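Side-chain contacts in pngf-ii (Elizabethkingia meningoseptica, PDB 4R4X), which is a peptide:N-glycosidase that probably releases N-linked glycans from glycoproteins by cleaving them from asparagine side chains: residues F63-L66 with E70-K73; T3-Y8 with K38-K43. One frame throughout, in Å; residues are numbered along the deposited sequence.

Interaction 1. Residues F63-L66 with E70-K73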
loop_
_atom_site.group_PDB
_atom_site.type_symbol
_atom_site.label_atom_id
_atom_site.label_comp_id
_atom_site.label_asym_id
_atom_site.label_seq_id
_atom_site.Cartn_x
_atom_site.Cartn_y
_atom_site.Cartn_z
ATOM N N PHE A 63 2.154 -0.419 -27.424
ATOM C CA PHE A 63 1.057 0.449 -27.008
ATOM C C PHE A 63 0.335 -0.205 -25.850
ATOM O O PHE A 63 0.012 -1.381 -25.927
ATOM C CB PHE A 63 0.028 0.603 -28.137
ATOM C CG PHE A 63 0.577 1.187 -29.395
ATOM C CD1 PHE A 63 1.156 0.375 -30.351
ATOM C CD2 PHE A 63 0.503 2.557 -29.637
ATOM C CE1 PHE A 63 1.654 0.925 -31.533
ATOM C CE2 PHE A 63 1.007 3.106 -30.808
ATOM C CZ PHE A 63 1.583 2.287 -31.762
ATOM N N ALA A 64 0.017 0.579 -24.831
ATOM C CA ALA A 64 -0.750 0.117 -23.690
ATOM C C ALA A 64 -2.039 0.922 -23.581
ATOM O O ALA A 64 -2.002 2.143 -23.508
ATOM C CB ALA A 64 0.074 0.244 -22.405
ATOM N N PHE A 65 -3.162 0.215 -23.559
ATOM C CA PHE A 65 -4.470 0.833 -23.467
ATOM C C PHE A 65 -4.820 0.807 -21.981
ATOM O O PHE A 65 -5.008 -0.247 -21.431
ATOM C CB PHE A 65 -5.488 0.035 -24.284
ATOM C CG PHE A 65 -5.260 0.107 -25.776
ATOM C CD1 PHE A 65 -4.075 -0.344 -26.345
ATOM C CD2 PHE A 65 -6.248 0.613 -26.614
ATOM C CE1 PHE A 65 -3.868 -0.278 -27.721
ATOM C CE2 PHE A 65 -6.044 0.679 -27.991
ATOM C CZ PHE A 65 -4.849 0.232 -28.541
ATOM N N LEU A 66 -4.849 1.964 -21.349
ATOM C CA LEU A 66 -4.901 2.019 -19.878
ATOM C C LEU A 66 -6.309 2.136 -19.382
ATOM O O LEU A 66 -6.668 1.590 -18.317
ATOM C CB LEU A 66 -4.086 3.196 -19.366
ATOM C CG LEU A 66 -2.622 3.182 -19.802
ATOM C CD1 LEU A 66 -1.915 4.343 -19.145
ATOM C CD2 LEU A 66 -1.963 1.865 -19.444
ATOM N N GLU A 70 -7.138 6.597 -22.610
ATOM C CA GLU A 70 -5.693 6.860 -22.533
ATOM C C GLU A 70 -4.897 5.714 -23.128
ATOM O O GLU A 70 -5.127 4.567 -22.782
ATOM C CB GLU A 70 -5.269 7.062 -21.080
ATOM C CG GLU A 70 -3.860 7.592 -20.846
ATOM C CD GLU A 70 -3.588 7.891 -19.359
ATOM O OE1 GLU A 70 -4.493 7.699 -18.499
ATOM O OE2 GLU A 70 -2.464 8.312 -19.043
ATOM N N ILE A 71 -3.963 6.057 -24.005
ATOM C CA ILE A 71 -2.982 5.111 -24.534
ATOM C C ILE A 71 -1.570 5.682 -24.380
ATOM O O ILE A 71 -1.318 6.831 -24.759
ATOM C CB ILE A 71 -3.195 4.883 -26.045
ATOM C CG1 ILE A 71 -4.598 4.315 -26.331
ATOM C CG2 ILE A 71 -2.133 3.941 -26.619
ATOM C CD1 ILE A 71 -4.967 4.361 -27.810
ATOM N N VAL A 72 -0.661 4.856 -23.874
ATOM C CA VAL A 72 0.744 5.178 -23.865
ATOM C C VAL A 72 1.488 4.256 -24.836
ATOM O O VAL A 72 1.031 3.149 -25.144
ATOM C CB VAL A 72 1.365 5.151 -22.453
ATOM C CG1 VAL A 72 0.725 6.231 -21.593
ATOM C CG2 VAL A 72 1.240 3.804 -21.763
ATOM N N LYS A 73 2.613 4.743 -25.340
ATOM C CA LYS A 73 3.425 3.949 -26.217
ATOM C C LYS A 73 4.894 4.131 -25.871
ATOM O O LYS A 73 5.313 5.150 -25.313
ATOM C CB LYS A 73 3.137 4.281 -27.703
ATOM C CG LYS A 73 3.975 5.403 -28.285
ATOM C CD LYS A 73 3.628 5.743 -29.730
ATOM C CE LYS A 73 4.579 5.086 -30.712
ATOM N NZ LYS A 73 4.268 5.457 -32.132
#
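Val72 O is gripped twice from the facing strand. Ala64 N donates a nearly straight hydrogen bond of 2.8 Å to Val72 O. Phe63 CA adds a C-H...O contact at 3.3 Å to the same Val72 O. The exchange is returned at Ala64 O, which accepts Val72 N at 3.0 Å and is also approached by the CA-H of Ile71. Ala64 and Val72 thus form a hydrogen-bonded pair, flanked by the non-hydrogen-bonded pairs Phe63-Lys73 and Phe65-Ile71. Together they make the closing end of an antiparallel beta hairpin, strands 59-65 and 70-76, and near the turn Leu66 N bonds to Glu70 O. On one face of the sheet Phe65 and Ile71 lie side by side. Ile71 CG1 is placed beside the backbone N (chi1 -60°), and the chain ends with CD1 over a face of the Phe65 ring, a CH-pi contact of 4.2 Å from CD1 to the ring centroid. Phe48 stacks on the same ring. Further along this face, Ile71 CG2 meets the Phe63 ring at its edge, while Lys73 CB comes within 3.7 Å of Phe63 CD2. Lys73 suits this place because its long aliphatic chain, bent at chi3 (-98°), runs alongside the phenyl group, with CB and CD near Phe63 CE2, and carries the ammonium onward. On the other face Ala64 CB touches Val72 CG2 at 3.8 Å, and both side chains pack against Tyr176 of helix 173-182. From the turn, Leu66 CD1 reaches Val72 CG1 and also lies 3.9 Å from Glu70 CD, where the extended chain of the partly exposed Glu70 takes its carboxylate past the leucine methyl.

Interaction 2. Residues T3-Y8 with K38-K43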
loop_
_atom_site.group_PDB
_atom_site.type_symbol
_atom_site.label_atom_id
_atom_site.label_comp_id
_atom_site.label_asym_id
_atom_site.label_seq_id
_atom_site.Cartn_x
_atom_site.Cartn_y
_atom_site.Cartn_z
ATOM N N THR A 3 -1.919 -7.928 -47.564
ATOM C CA THR A 3 -2.018 -8.085 -46.124
ATOM C C THR A 3 -2.531 -9.460 -45.749
ATOM O O THR A 3 -3.495 -9.959 -46.351
ATOM C CB THR A 3 -2.951 -7.007 -45.543
ATOM O OG1 THR A 3 -2.364 -5.741 -45.798
ATOM C CG2 THR A 3 -3.148 -7.175 -44.043
ATOM N N TYR A 4 -1.918 -10.058 -44.722
ATOM C CA TYR A 4 -2.353 -11.365 -44.228
ATOM C C TYR A 4 -2.693 -11.319 -42.752
ATOM O O TYR A 4 -2.097 -10.579 -41.996
ATOM C CB TYR A 4 -1.264 -12.420 -44.419
ATOM C CG TYR A 4 -0.856 -12.621 -45.847
ATOM C CD1 TYR A 4 0.142 -11.849 -46.395
ATOM C CD2 TYR A 4 -1.469 -13.585 -46.643
ATOM C CE1 TYR A 4 0.530 -12.012 -47.710
ATOM C CE2 TYR A 4 -1.087 -13.761 -47.970
ATOM C CZ TYR A 4 -0.087 -12.969 -48.489
ATOM O OH TYR A 4 0.325 -13.090 -49.794
ATOM N N GLU A 5 -3.626 -12.163 -42.350
ATOM C CA GLU A 5 -4.012 -12.315 -40.963
ATOM C C GLU A 5 -3.701 -13.728 -40.546
ATOM O O GLU A 5 -4.211 -14.667 -41.154
ATOM C CB GLU A 5 -5.505 -12.057 -40.831
ATOM C CG GLU A 5 -6.089 -12.345 -39.465
ATOM C CD GLU A 5 -7.339 -11.507 -39.204
ATOM O OE1 GLU A 5 -7.702 -10.681 -40.084
ATOM O OE2 GLU A 5 -7.952 -11.665 -38.133
ATOM N N ILE A 6 -2.851 -13.883 -39.538
ATOM C CA ILE A 6 -2.487 -15.193 -39.027
ATOM C C ILE A 6 -3.006 -15.382 -37.619
ATOM O O ILE A 6 -2.796 -14.524 -36.744
ATOM C CB ILE A 6 -0.954 -15.387 -39.017
ATOM C CG1 ILE A 6 -0.369 -15.106 -40.415
ATOM C CG2 ILE A 6 -0.622 -16.806 -38.548
ATOM C CD1 ILE A 6 0.024 -13.663 -40.655
ATOM N N THR A 7 -3.696 -16.495 -37.405
ATOM C CA THR A 7 -4.319 -16.800 -36.153
ATOM C C THR A 7 -3.631 -17.981 -35.529
ATOM O O THR A 7 -3.346 -18.953 -36.209
ATOM C CB THR A 7 -5.804 -17.151 -36.359
ATOM O OG1 THR A 7 -6.427 -16.071 -37.071
ATOM C CG2 THR A 7 -6.485 -17.389 -35.007
ATOM N N TYR A 8 -3.352 -17.881 -34.237
ATOM C CA TYR A 8 -2.513 -18.864 -33.553
ATOM C C TYR A 8 -3.252 -19.592 -32.452
ATOM O O TYR A 8 -4.254 -19.102 -31.915
ATOM C CB TYR A 8 -1.289 -18.191 -32.925
ATOM C CG TYR A 8 -0.333 -17.571 -33.917
ATOM C CD1 TYR A 8 -0.483 -16.258 -34.315
ATOM C CD2 TYR A 8 0.731 -18.295 -34.442
ATOM C CE1 TYR A 8 0.394 -15.670 -35.220
ATOM C CE2 TYR A 8 1.609 -17.724 -35.357
ATOM C CZ TYR A 8 1.448 -16.414 -35.738
ATOM O OH TYR A 8 2.313 -15.824 -36.642
ATOM N N LYS A 38 -9.690 -10.935 -28.303
ATOM C CA LYS A 38 -10.429 -10.067 -27.393
ATOM C C LYS A 38 -10.148 -8.599 -27.643
ATOM O O LYS A 38 -11.045 -7.782 -27.573
ATOM C CB LYS A 38 -10.127 -10.412 -25.950
ATOM C CG LYS A 38 -10.894 -11.611 -25.428
ATOM C CD LYS A 38 -10.296 -12.056 -24.101
ATOM C CE LYS A 38 -11.326 -12.627 -23.141
ATOM N NZ LYS A 38 -10.975 -12.231 -21.749
ATOM N N ILE A 39 -8.901 -8.264 -27.960
ATOM C CA ILE A 39 -8.577 -6.902 -28.326
ATOM C C ILE A 39 -9.211 -6.526 -29.673
ATOM O O ILE A 39 -9.760 -5.435 -29.828
ATOM C CB ILE A 39 -7.061 -6.685 -28.398
ATOM C CG1 ILE A 39 -6.439 -6.859 -27.011
ATOM C CG2 ILE A 39 -6.757 -5.310 -28.981
ATOM C CD1 ILE A 39 -4.910 -6.844 -26.982
ATOM N N LYS A 40 -9.095 -7.400 -30.661
ATOM C CA LYS A 40 -9.688 -7.127 -31.968
ATOM C C LYS A 40 -11.196 -6.855 -31.807
ATOM O O LYS A 40 -11.737 -5.902 -32.375
ATOM C CB LYS A 40 -9.487 -8.316 -32.903
ATOM C CG LYS A 40 -9.891 -8.057 -34.346
ATOM C CD LYS A 40 -9.581 -9.255 -35.236
ATOM C CE LYS A 40 -10.340 -9.170 -36.564
ATOM N NZ LYS A 40 -10.339 -10.472 -37.274
ATOM N N ASN A 41 -11.840 -7.695 -31.013
ATOM C CA ASN A 41 -13.284 -7.612 -30.786
ATOM C C ASN A 41 -13.729 -6.542 -29.782
ATOM O O ASN A 41 -14.923 -6.412 -29.527
ATOM C CB ASN A 41 -13.795 -8.981 -30.354
ATOM C CG ASN A 41 -13.624 -10.032 -31.441
ATOM O OD1 ASN A 41 -13.590 -9.721 -32.624
ATOM N ND2 ASN A 41 -13.527 -11.277 -31.036
ATOM N N LYS A 42 -12.773 -5.790 -29.223
ATOM C CA LYS A 42 -13.041 -4.760 -28.209
ATOM C C LYS A 42 -13.704 -5.317 -26.945
ATOM O O LYS A 42 -14.575 -4.672 -26.355
ATOM C CB LYS A 42 -13.839 -3.608 -28.818
ATOM C CG LYS A 42 -13.063 -2.944 -29.947
ATOM C CD LYS A 42 -13.941 -2.520 -31.107
ATOM C CE LYS A 42 -13.094 -2.198 -32.332
ATOM N NZ LYS A 42 -11.978 -1.255 -32.026
ATOM N N LYS A 43 -13.247 -6.505 -26.540
ATOM C CA LYS A 43 -13.718 -7.204 -25.349
ATOM C C LYS A 43 -12.607 -7.407 -24.327
ATOM O O LYS A 43 -12.779 -8.159 -23.371
ATOM C CB LYS A 43 -14.252 -8.596 -25.721
ATOM C CG LYS A 43 -15.434 -8.608 -26.682
ATOM C CD LYS A 43 -16.672 -7.931 -26.109
ATOM C CE LYS A 43 -17.882 -8.204 -27.004
ATOM N NZ LYS A 43 -19.151 -7.580 -26.512
#
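The carboxylate of Glu5 is met by Lys40 at OE2, which offers its syn lone pair, on the side of OE1, to the ammonium N-H. Lys40 NZ and Glu5 OE2 lie 2.8 Å apart, a hydrogen-bonded salt bridge. It is one-sided, for Glu5 OE1 stays 3.9 Å from the same Lys40 NZ. The two side chains come from opposite directions and bridge the gap between strand and helix by being stretched out. In Glu5, CG stands anti to the backbone N (chi1 173°) and the chain continues extended; Lys40 runs extended through all four torsions, which brings its nitrogen far enough from the helix. Long charged residues suit such a span, since the backbones are well separated. Glu5 is buried and Lys40 exposed. Because Glu5 is buried, the nearby ammonium would be expected to stabilise its ionised form. Lys40 is the last residue of helix 37-40. That end is closed by a Schellman motif, in which Lys42 takes a positive phi (60°) while Lys43 N bonds to Lys38 O at 2.7 Å and Lys42 N to Ile39 O at 3.1 Å. Strand 23-27 pairs antiparallel with strand 3-12, and its Ile24 touches the side chains of both Glu5 and Lys40. The backbone of Glu5 pairs with Lys152 of strand 144-154, while Ile39 packs the short helix 37-40 against Phe48 and Val50 of strand 48-54.

All four segments fall in the N-glycanase N-terminal family region; the chain also has sequence related to PNGase F, where glycan cleavage probably takes place. A run of antiparallel neighbours, strands 3-12, 23-27, 31-36, 48-54, 59-65 and 70-76, leads from interaction 2 to interaction 1. Their centres are 18 Å apart and their nearest atoms about 6 Å, without touching. Strand 48-54 connects them: it receives Ile39 of the helix in interaction 2 and, through Glu52, the ring of Phe63 in interaction 1. Glu52 and Asp159 bind a zinc ion. The Phe63 side chain is about 6 Å from a zinc ion, that of Lys40 about 13 Å.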